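Local coordinates for protein alginate lyase, family PL7 (Zobellia galactanivorans, PDB 4BE3) that degrades alginate as an exolytic lyase of polysaccharide lyase family 7, probably acting on poly(beta-D-mannuronate), at residues A157-D162 and D179-G184; V136-E141 and M198-S203. All blocks are in the same frame, centred on the assembly; numbering follows the deposited sequence.

Contact 1 (A157-D162 and D179-G184); sequences AVWGYD and DGIALG
D179 meets the 157-162 loop with its carboxylate, which reaches for the backbone at G160. G160 N donates to D179 OD2 over 2.9 Å at an N-H...O angle of 152°, coming from well above the carboxylate plane. CG of D179 sits between its own backbone N and carbonyl carbon (chi1 57°), which sets CG 3.4 Å from G160 N. OD2 also accepts from a water 2.8 Å away, and that water gives its other hydrogen to G160 O at 2.7 Å. One oxygen thus serves both the amide and, through the water, the carbonyl of the same glycine. The backbone O of D179 lies 3.5 Å from W159 CB. Next comes G180, where two glycines pass each other, with G160 CA and G180 CA 4.6 Å apart. G160 also has backbone angles that would press a CB against the carbonyl O of W159. I181 then turns its side chain onto the tryptophan, CG1 lying 3.5 Å from W159 CE3. Its CD1 rides above the indole plane, offset toward the rim, while V158 CG1 covers the centre of the opposite face. The indole is therefore held between two aliphatic groups, and its NE1 is spent on K208 O. An alanine in place of W159 would probably leave K208 O without this donor and open a gap between V158 and I181. I181 itself is backbone-bonded to G134 of strand 133-141, and V158 and W159 form backbone hydrogen bonds with V136 of that strand. Both face V136, which makes a classic beta bulge where the chain turns a corner at the edge of the beta-jelly roll of this PL7 lyase.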
ATOM      1  N   ALA A 157     -19.366  18.741  11.422  1.00 18.01           N
ATOM      2  CA  ALA A 157     -20.022  17.965  12.440  1.00 18.23           C
ATOM      3  C   ALA A 157     -20.582  16.614  12.021  1.00 17.66           C
ATOM      4  O   ALA A 157     -21.043  16.483  10.822  1.00 18.80           O
ATOM      5  CB  ALA A 157     -21.199  18.778  12.992  1.00 21.01           C
ATOM      6  N   VAL A 158     -20.414  15.608  12.875  1.00 17.74           N
ATOM      7  CA  VAL A 158     -21.089  14.324  12.611  1.00 18.01           C
ATOM      8  C   VAL A 158     -22.349  14.253  13.484  1.00 20.70           C
ATOM      9  O   VAL A 158     -23.534  14.247  12.929  1.00 22.09           O
ATOM     10  CB  VAL A 158     -20.124  13.092  12.976  1.00 18.16           C
ATOM     11  CG1 VAL A 158     -20.889  11.801  12.662  1.00 19.12           C
ATOM     12  CG2 VAL A 158     -18.911  13.289  12.031  1.00 18.59           C
ATOM     13  N   TRP A 159     -22.187  14.163  14.797  1.00 18.63           N
ATOM     14  CA  TRP A 159     -23.368  14.202  15.761  1.00 19.55           C
ATOM     15  C   TRP A 159     -22.965  15.322  16.701  1.00 21.90           C
ATOM     16  O   TRP A 159     -21.856  15.343  17.272  1.00 21.39           O
ATOM     17  CB  TRP A 159     -23.412  12.949  16.595  1.00 21.28           C
ATOM     18  CG  TRP A 159     -23.664  11.748  15.665  1.00 21.90           C
ATOM     19  CD1 TRP A 159     -24.782  11.492  14.883  1.00 25.30           C
ATOM     20  CD2 TRP A 159     -22.801  10.627  15.545  1.00 21.13           C
ATOM     21  NE1 TRP A 159     -24.642  10.240  14.223  1.00 23.34           N
ATOM     22  CE2 TRP A 159     -23.444   9.674  14.623  1.00 23.54           C
ATOM     23  CE3 TRP A 159     -21.520  10.330  16.110  1.00 19.29           C
ATOM     24  CZ2 TRP A 159     -22.830   8.494  14.225  1.00 21.99           C
ATOM     25  CZ3 TRP A 159     -20.912   9.068  15.724  1.00 20.75           C
ATOM     26  CH2 TRP A 159     -21.572   8.177  14.784  1.00 20.95           C
ATOM     27  N   GLY A 160     -23.822  16.365  16.799  1.00 22.50           N
ATOM     28  CA  GLY A 160     -23.450  17.406  17.749  1.00 20.78           C
ATOM     29  C   GLY A 160     -22.871  18.605  17.011  1.00 18.73           C
ATOM     30  O   GLY A 160     -23.243  18.883  15.837  1.00 22.07           O
ATOM     31  N   TYR A 161     -21.885  19.206  17.643  1.00 17.48           N
ATOM     32  CA  TYR A 161     -21.306  20.418  17.100  1.00 16.55           C
ATOM     33  C   TYR A 161     -20.007  20.113  16.310  1.00 19.69           C
ATOM     34  O   TYR A 161     -19.443  19.014  16.400  1.00 20.57           O
ATOM     35  CB  TYR A 161     -20.791  21.267  18.238  1.00 15.84           C
ATOM     36  CG  TYR A 161     -21.954  21.738  19.159  1.00 19.84           C
ATOM     37  CD1 TYR A 161     -23.183  22.150  18.601  1.00 21.56           C
ATOM     38  CD2 TYR A 161     -21.754  21.721  20.528  1.00 20.82           C
ATOM     39  CE1 TYR A 161     -24.281  22.583  19.476  1.00 22.21           C
ATOM     40  CE2 TYR A 161     -22.792  22.229  21.390  1.00 21.45           C
ATOM     41  CZ  TYR A 161     -23.987  22.663  20.783  1.00 21.27           C
ATOM     42  OH  TYR A 161     -25.043  23.135  21.628  1.00 25.57           O
ATOM     43  N   ASP A 162     -19.580  21.039  15.510  1.00 18.09           N
ATOM     44  CA  ASP A 162     -18.176  20.940  14.967  1.00 17.96           C
ATOM     45  C   ASP A 162     -17.204  21.736  15.928  1.00 18.21           C
ATOM     46  O   ASP A 162     -17.647  22.206  16.995  1.00 19.01           O
ATOM     47  CB  ASP A 162     -18.075  21.426  13.503  1.00 17.24           C
ATOM     48  CG  ASP A 162     -18.421  22.870  13.353  1.00 21.36           C
ATOM     49  OD1 ASP A 162     -18.003  23.744  14.164  1.00 22.93           O
ATOM     50  OD2 ASP A 162     -19.158  23.143  12.386  1.00 22.68           O
ATOM     51  N   ASP A 179     -28.222  16.176  19.919  1.00 29.78           N
ATOM     52  CA  ASP A 179     -28.052  14.950  19.158  1.00 27.69           C
ATOM     53  C   ASP A 179     -26.628  14.322  19.442  1.00 32.00           C
ATOM     54  O   ASP A 179     -26.171  13.507  18.661  1.00 28.14           O
ATOM     55  CB  ASP A 179     -28.166  15.253  17.651  1.00 30.82           C
ATOM     56  CG  ASP A 179     -27.154  16.294  17.175  1.00 36.10           C
ATOM     57  OD1 ASP A 179     -26.801  17.244  17.997  1.00 35.68           O
ATOM     58  OD2 ASP A 179     -26.605  16.170  15.998  1.00 34.40           O
ATOM     59  N   GLY A 180     -25.960  14.662  20.523  1.00 26.12           N
ATOM     60  CA  GLY A 180     -24.566  14.113  20.694  1.00 22.58           C
ATOM     61  C   GLY A 180     -24.427  12.715  21.289  1.00 24.77           C
ATOM     62  O   GLY A 180     -25.397  11.948  21.453  1.00 23.54           O
ATOM     63  N   ILE A 181     -23.189  12.431  21.689  1.00 20.45           N
ATOM     64  CA  ILE A 181     -22.751  11.041  22.044  1.00 22.87           C
ATOM     65  C   ILE A 181     -22.186  11.165  23.439  1.00 23.38           C
ATOM     66  O   ILE A 181     -21.331  11.989  23.676  1.00 22.41           O
ATOM     67  CB  ILE A 181     -21.652  10.546  21.024  1.00 20.41           C
ATOM     68  CG1 ILE A 181     -22.226  10.562  19.575  1.00 22.77           C
ATOM     69  CG2 ILE A 181     -21.155   9.159  21.548  1.00 19.56           C
ATOM     70  CD1 ILE A 181     -23.434   9.634  19.297  1.00 24.34           C
ATOM     71  N   ALA A 182     -22.677  10.324  24.369  1.00 23.14           N
ATOM     72  CA  ALA A 182     -22.219  10.322  25.787  1.00 24.22           C
ATOM     73  C   ALA A 182     -20.816   9.666  25.949  1.00 25.98           C
ATOM     74  O   ALA A 182     -20.410   8.828  25.128  1.00 24.00           O
ATOM     75  CB  ALA A 182     -23.307   9.541  26.648  1.00 25.93           C
ATOM     76  N   LEU A 183     -20.116   9.981  27.006  1.00 24.26           N
ATOM     77  CA  LEU A 183     -18.992   9.092  27.407  1.00 22.63           C
ATOM     78  C   LEU A 183     -19.491   7.728  27.613  1.00 25.88           C
ATOM     79  O   LEU A 183     -20.593   7.520  28.170  1.00 24.77           O
ATOM     80  CB  LEU A 183     -18.327   9.583  28.741  1.00 22.79           C
ATOM     81  CG  LEU A 183     -17.736  11.023  28.621  1.00 23.34           C
ATOM     82  CD1 LEU A 183     -17.184  11.360  29.982  1.00 24.76           C
ATOM     83  CD2 LEU A 183     -16.602  11.049  27.512  1.00 21.83           C
ATOM     84  N   GLY A 184     -18.721   6.743  27.123  1.00 24.32           N
ATOM     85  CA  GLY A 184     -19.101   5.359  27.404  1.00 26.31           C
ATOM     86  C   GLY A 184     -20.121   4.882  26.366  1.00 28.70           C
ATOM     87  O   GLY A 184     -20.585   3.713  26.446  1.00 27.59           O
TER
HETATM   88  O   HOH W   1     -25.504  18.262  14.480  1.00 34.53           O

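Contact 2 (V136-E141 and M198-S203); sequences VFWNYE and MYLTFS
The strands 136-141 and 198-203 run antiparallel at 167° with their axes 10.3 Å apart, too far for backbone pairing, so they meet through side chains, V136 standing opposite F202 and W138 opposite L200. W138 takes part in three of the four residue pairs. L200 CD1 sits over one face of its indole in a CH-pi contact, 3.5 Å from the centroid of the five-membered ring and only 18° off the ring normal, and comes as near as 3.4 Å to W138 CE2. M198 arrives tip to tip with the far end of the six-membered ring: its chain is bent at chi3 (68°), which places CE 3.8 Å from W138 CZ3. On the pyrrole side, F202 CE2 lies 4.0 Å from W138 CD1. The phenyl plane is tilted little from that of the indole's five-membered ring, but the rings are displaced, and F202 meets W138 through CE2 and CZ near CD1. F202 also receives V136, whose CG1 is 4.2 Å from F202 CE1. All five residues are buried, and the contacts across the interface are van der Waals and CH-pi. Around them the two sheets of the sandwich close in: F212 of strand 210-215 meets W138 edge-to-face and also packs on F202, I121 of strand 121-126 touches both W138 and L200, and strand 187-194 supplies I191 beside L200, Y189 beside F202 and F187 beside V136.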
ATOM      1  N   VAL A 136     -19.150  14.580  18.010  1.00 15.57           N
ATOM      2  CA  VAL A 136     -18.113  13.914  17.114  1.00 15.50           C
ATOM      3  C   VAL A 136     -18.071  14.732  15.864  1.00 17.14           C
ATOM      4  O   VAL A 136     -19.141  15.107  15.283  1.00 16.69           O
ATOM      5  CB  VAL A 136     -18.594  12.500  16.744  1.00 14.91           C
ATOM      6  CG1 VAL A 136     -17.590  11.890  15.666  1.00 17.10           C
ATOM      7  CG2 VAL A 136     -18.484  11.588  18.021  1.00 17.75           C
ATOM      8  N   PHE A 137     -16.870  15.148  15.434  1.00 16.55           N
ATOM      9  CA  PHE A 137     -16.807  15.923  14.234  1.00 15.58           C
ATOM     10  C   PHE A 137     -15.472  15.582  13.556  1.00 16.76           C
ATOM     11  O   PHE A 137     -14.615  14.904  14.210  1.00 17.17           O
ATOM     12  CB  PHE A 137     -16.783  17.468  14.484  1.00 16.70           C
ATOM     13  CG  PHE A 137     -15.815  17.922  15.546  1.00 16.58           C
ATOM     14  CD1 PHE A 137     -14.474  18.280  15.153  1.00 16.32           C
ATOM     15  CD2 PHE A 137     -16.292  18.190  16.866  1.00 17.07           C
ATOM     16  CE1 PHE A 137     -13.522  18.847  16.093  1.00 17.60           C
ATOM     17  CE2 PHE A 137     -15.322  18.702  17.831  1.00 17.82           C
ATOM     18  CZ  PHE A 137     -14.023  19.039  17.429  1.00 17.12           C
ATOM     19  N   TRP A 138     -15.296  15.926  12.307  1.00 16.49           N
ATOM     20  CA  TRP A 138     -13.990  15.586  11.694  1.00 15.92           C
ATOM     21  C   TRP A 138     -13.421  16.788  10.986  1.00 15.61           C
ATOM     22  O   TRP A 138     -14.180  17.578  10.430  1.00 17.67           O
ATOM     23  CB  TRP A 138     -14.135  14.382  10.738  1.00 15.64           C
ATOM     24  CG  TRP A 138     -14.967  14.690   9.534  1.00 18.03           C
ATOM     25  CD1 TRP A 138     -16.357  14.582   9.461  1.00 19.20           C
ATOM     26  CD2 TRP A 138     -14.493  15.077   8.196  1.00 17.56           C
ATOM     27  NE1 TRP A 138     -16.775  14.825   8.180  1.00 20.56           N
ATOM     28  CE2 TRP A 138     -15.698  15.146   7.369  1.00 18.07           C
ATOM     29  CE3 TRP A 138     -13.207  15.309   7.629  1.00 17.46           C
ATOM     30  CZ2 TRP A 138     -15.674  15.489   5.997  1.00 21.86           C
ATOM     31  CZ3 TRP A 138     -13.194  15.637   6.241  1.00 22.59           C
ATOM     32  CH2 TRP A 138     -14.378  15.735   5.473  1.00 21.97           C
ATOM     33  N   ASN A 139     -12.098  16.923  10.984  1.00 15.69           N
ATOM     34  CA  ASN A 139     -11.470  18.156  10.416  1.00 15.62           C
ATOM     35  C   ASN A 139     -10.610  17.723   9.189  1.00 16.52           C
ATOM     36  O   ASN A 139      -9.959  16.635   9.253  1.00 18.87           O
ATOM     37  CB  ASN A 139     -10.443  18.681  11.393  1.00 15.88           C
ATOM     38  CG  ASN A 139     -11.123  19.485  12.502  1.00 18.17           C
ATOM     39  OD1 ASN A 139     -12.325  19.320  12.698  1.00 17.92           O
ATOM     40  ND2 ASN A 139     -10.302  20.324  13.271  1.00 18.00           N
ATOM     41  N   TYR A 140     -10.621  18.558   8.165  1.00 16.86           N
ATOM     42  CA  TYR A 140      -9.732  18.358   6.983  1.00 17.50           C
ATOM     43  C   TYR A 140      -8.708  19.461   7.129  1.00 19.84           C
ATOM     44  O   TYR A 140      -9.125  20.656   7.236  1.00 19.33           O
ATOM     45  CB  TYR A 140     -10.598  18.607   5.728  1.00 18.08           C
ATOM     46  CG  TYR A 140      -9.693  18.617   4.492  1.00 19.23           C
ATOM     47  CD1 TYR A 140      -9.273  17.372   3.948  1.00 18.83           C
ATOM     48  CD2 TYR A 140      -9.293  19.848   3.907  1.00 19.80           C
ATOM     49  CE1 TYR A 140      -8.478  17.349   2.806  1.00 19.42           C
ATOM     50  CE2 TYR A 140      -8.462  19.853   2.758  1.00 22.14           C
ATOM     51  CZ  TYR A 140      -8.063  18.548   2.265  1.00 20.63           C
ATOM     52  OH  TYR A 140      -7.211  18.562   1.112  1.00 23.01           O
ATOM     53  N   GLU A 141      -7.382  19.173   7.074  1.00 17.95           N
ATOM     54  CA  GLU A 141      -6.435  20.277   7.116  1.00 19.10           C
ATOM     55  C   GLU A 141      -5.903  20.510   5.712  1.00 22.09           C
ATOM     56  O   GLU A 141      -5.586  19.514   4.966  1.00 21.32           O
ATOM     57  CB  GLU A 141      -5.329  19.820   8.037  1.00 18.82           C
ATOM     58  CG  GLU A 141      -4.195  20.886   8.051  1.00 22.55           C
ATOM     59  CD  GLU A 141      -3.205  20.510   9.150  1.00 26.67           C
ATOM     60  OE1 GLU A 141      -2.834  19.299   9.389  1.00 25.73           O
ATOM     61  OE2 GLU A 141      -2.740  21.485   9.822  1.00 32.77           O
ATOM     62  N   MET A 198     -11.926  10.137  -0.330  1.00 20.95           N
ATOM     63  CA  MET A 198     -12.089   9.666   1.013  1.00 19.69           C
ATOM     64  C   MET A 198     -13.617   9.613   1.264  1.00 23.52           C
ATOM     65  O   MET A 198     -14.286  10.660   1.181  1.00 24.17           O
ATOM     66  CB  MET A 198     -11.443  10.736   2.001  1.00 20.03           C
ATOM     67  CG  MET A 198     -11.728  10.306   3.469  1.00 20.56           C
ATOM     68  SD  MET A 198     -10.590  11.311   4.519  1.00 23.66           S
ATOM     69  CE  MET A 198     -11.266  13.046   4.313  1.00 21.33           C
ATOM     70  N   TYR A 199     -14.143   8.429   1.546  1.00 21.30           N
ATOM     71  CA  TYR A 199     -15.523   8.206   1.837  1.00 23.32           C
ATOM     72  C   TYR A 199     -15.586   7.863   3.340  1.00 22.20           C
ATOM     73  O   TYR A 199     -14.984   6.843   3.848  1.00 21.41           O
ATOM     74  CB  TYR A 199     -16.017   6.949   1.066  1.00 21.24           C
ATOM     75  CG  TYR A 199     -15.923   7.148  -0.412  1.00 25.73           C
ATOM     76  CD1 TYR A 199     -16.915   7.869  -1.097  1.00 25.33           C
ATOM     77  CD2 TYR A 199     -14.834   6.646  -1.113  1.00 26.66           C
ATOM     78  CE1 TYR A 199     -16.857   8.096  -2.516  1.00 28.15           C
ATOM     79  CE2 TYR A 199     -14.732   6.842  -2.537  1.00 28.13           C
ATOM     80  CZ  TYR A 199     -15.760   7.562  -3.197  1.00 30.45           C
ATOM     81  OH  TYR A 199     -15.650   7.780  -4.515  1.00 28.14           O
ATOM     82  N   LEU A 200     -16.322   8.674   4.145  1.00 19.74           N
ATOM     83  CA  LEU A 200     -16.439   8.439   5.559  1.00 18.07           C
ATOM     84  C   LEU A 200     -17.800   7.923   5.916  1.00 18.44           C
ATOM     85  O   LEU A 200     -18.797   8.335   5.265  1.00 22.01           O
ATOM     86  CB  LEU A 200     -16.220   9.825   6.318  1.00 17.59           C
ATOM     87  CG  LEU A 200     -14.946  10.511   5.887  1.00 20.28           C
ATOM     88  CD1 LEU A 200     -14.965  11.901   6.751  1.00 20.24           C
ATOM     89  CD2 LEU A 200     -13.732   9.672   6.334  1.00 18.85           C
ATOM     90  N   THR A 201     -17.791   7.010   6.916  1.00 17.85           N
ATOM     91  CA  THR A 201     -19.126   6.566   7.419  1.00 19.71           C
ATOM     92  C   THR A 201     -19.026   6.610   8.891  1.00 18.79           C
ATOM     93  O   THR A 201     -18.115   5.960   9.497  1.00 20.38           O
ATOM     94  CB  THR A 201     -19.447   5.135   6.952  1.00 21.57           C
ATOM     95  OG1 THR A 201     -19.329   5.116   5.508  1.00 23.11           O
ATOM     96  CG2 THR A 201     -20.932   4.660   7.340  1.00 22.90           C
ATOM     97  N   PHE A 202     -20.042   7.143   9.547  1.00 19.58           N
ATOM     98  CA  PHE A 202     -20.101   7.140  11.008  1.00 19.26           C
ATOM     99  C   PHE A 202     -21.418   6.576  11.507  1.00 20.95           C
ATOM    100  O   PHE A 202     -22.444   6.940  10.934  1.00 22.60           O
ATOM    101  CB  PHE A 202     -20.088   8.644  11.501  1.00 19.50           C
ATOM    102  CG  PHE A 202     -18.777   9.310  11.247  1.00 17.24           C
ATOM    103  CD1 PHE A 202     -17.780   9.214  12.241  1.00 19.27           C
ATOM    104  CD2 PHE A 202     -18.599  10.028  10.074  1.00 18.96           C
ATOM    105  CE1 PHE A 202     -16.569   9.906  12.091  1.00 17.96           C
ATOM    106  CE2 PHE A 202     -17.386  10.744   9.871  1.00 17.58           C
ATOM    107  CZ  PHE A 202     -16.365  10.639  10.892  1.00 16.03           C
ATOM    108  N   SER A 203     -21.376   5.624  12.447  1.00 22.20           N
ATOM    109  CA  SER A 203     -22.655   5.019  12.864  0.50 22.25           C
ATOM    110  C   SER A 203     -22.632   4.813  14.363  1.00 23.55           C
ATOM    111  O   SER A 203     -21.565   4.691  14.996  1.00 22.15           O
ATOM    112  CB  SER A 203     -22.825   3.650  12.113  0.50 22.93           C
ATOM    113  OG  SER A 203     -21.794   2.763  12.512  0.50 18.97           O
TER

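How the contacts relate
Contact 2 lies in the core between the facing sheets and is built from apolar and aromatic packing, whereas contact 1 lies farther out, where a buried tryptophan gives way to an exposed aspartate, a water and glycine backbone. Both segments of contact 1 fall in sequence between the two strands of contact 2. Strand 133-141 serves both: it provides one side of contact 2 and is the sheet neighbour of strand 181-182 in contact 1. The two also touch directly, since V158 N and W159 O probably hydrogen-bond to V136 O and V136 N, while V158 CG1 packs on F202 CB. The hydrophobic packing thus continues from the sandwich interior to the V158 end of the loop.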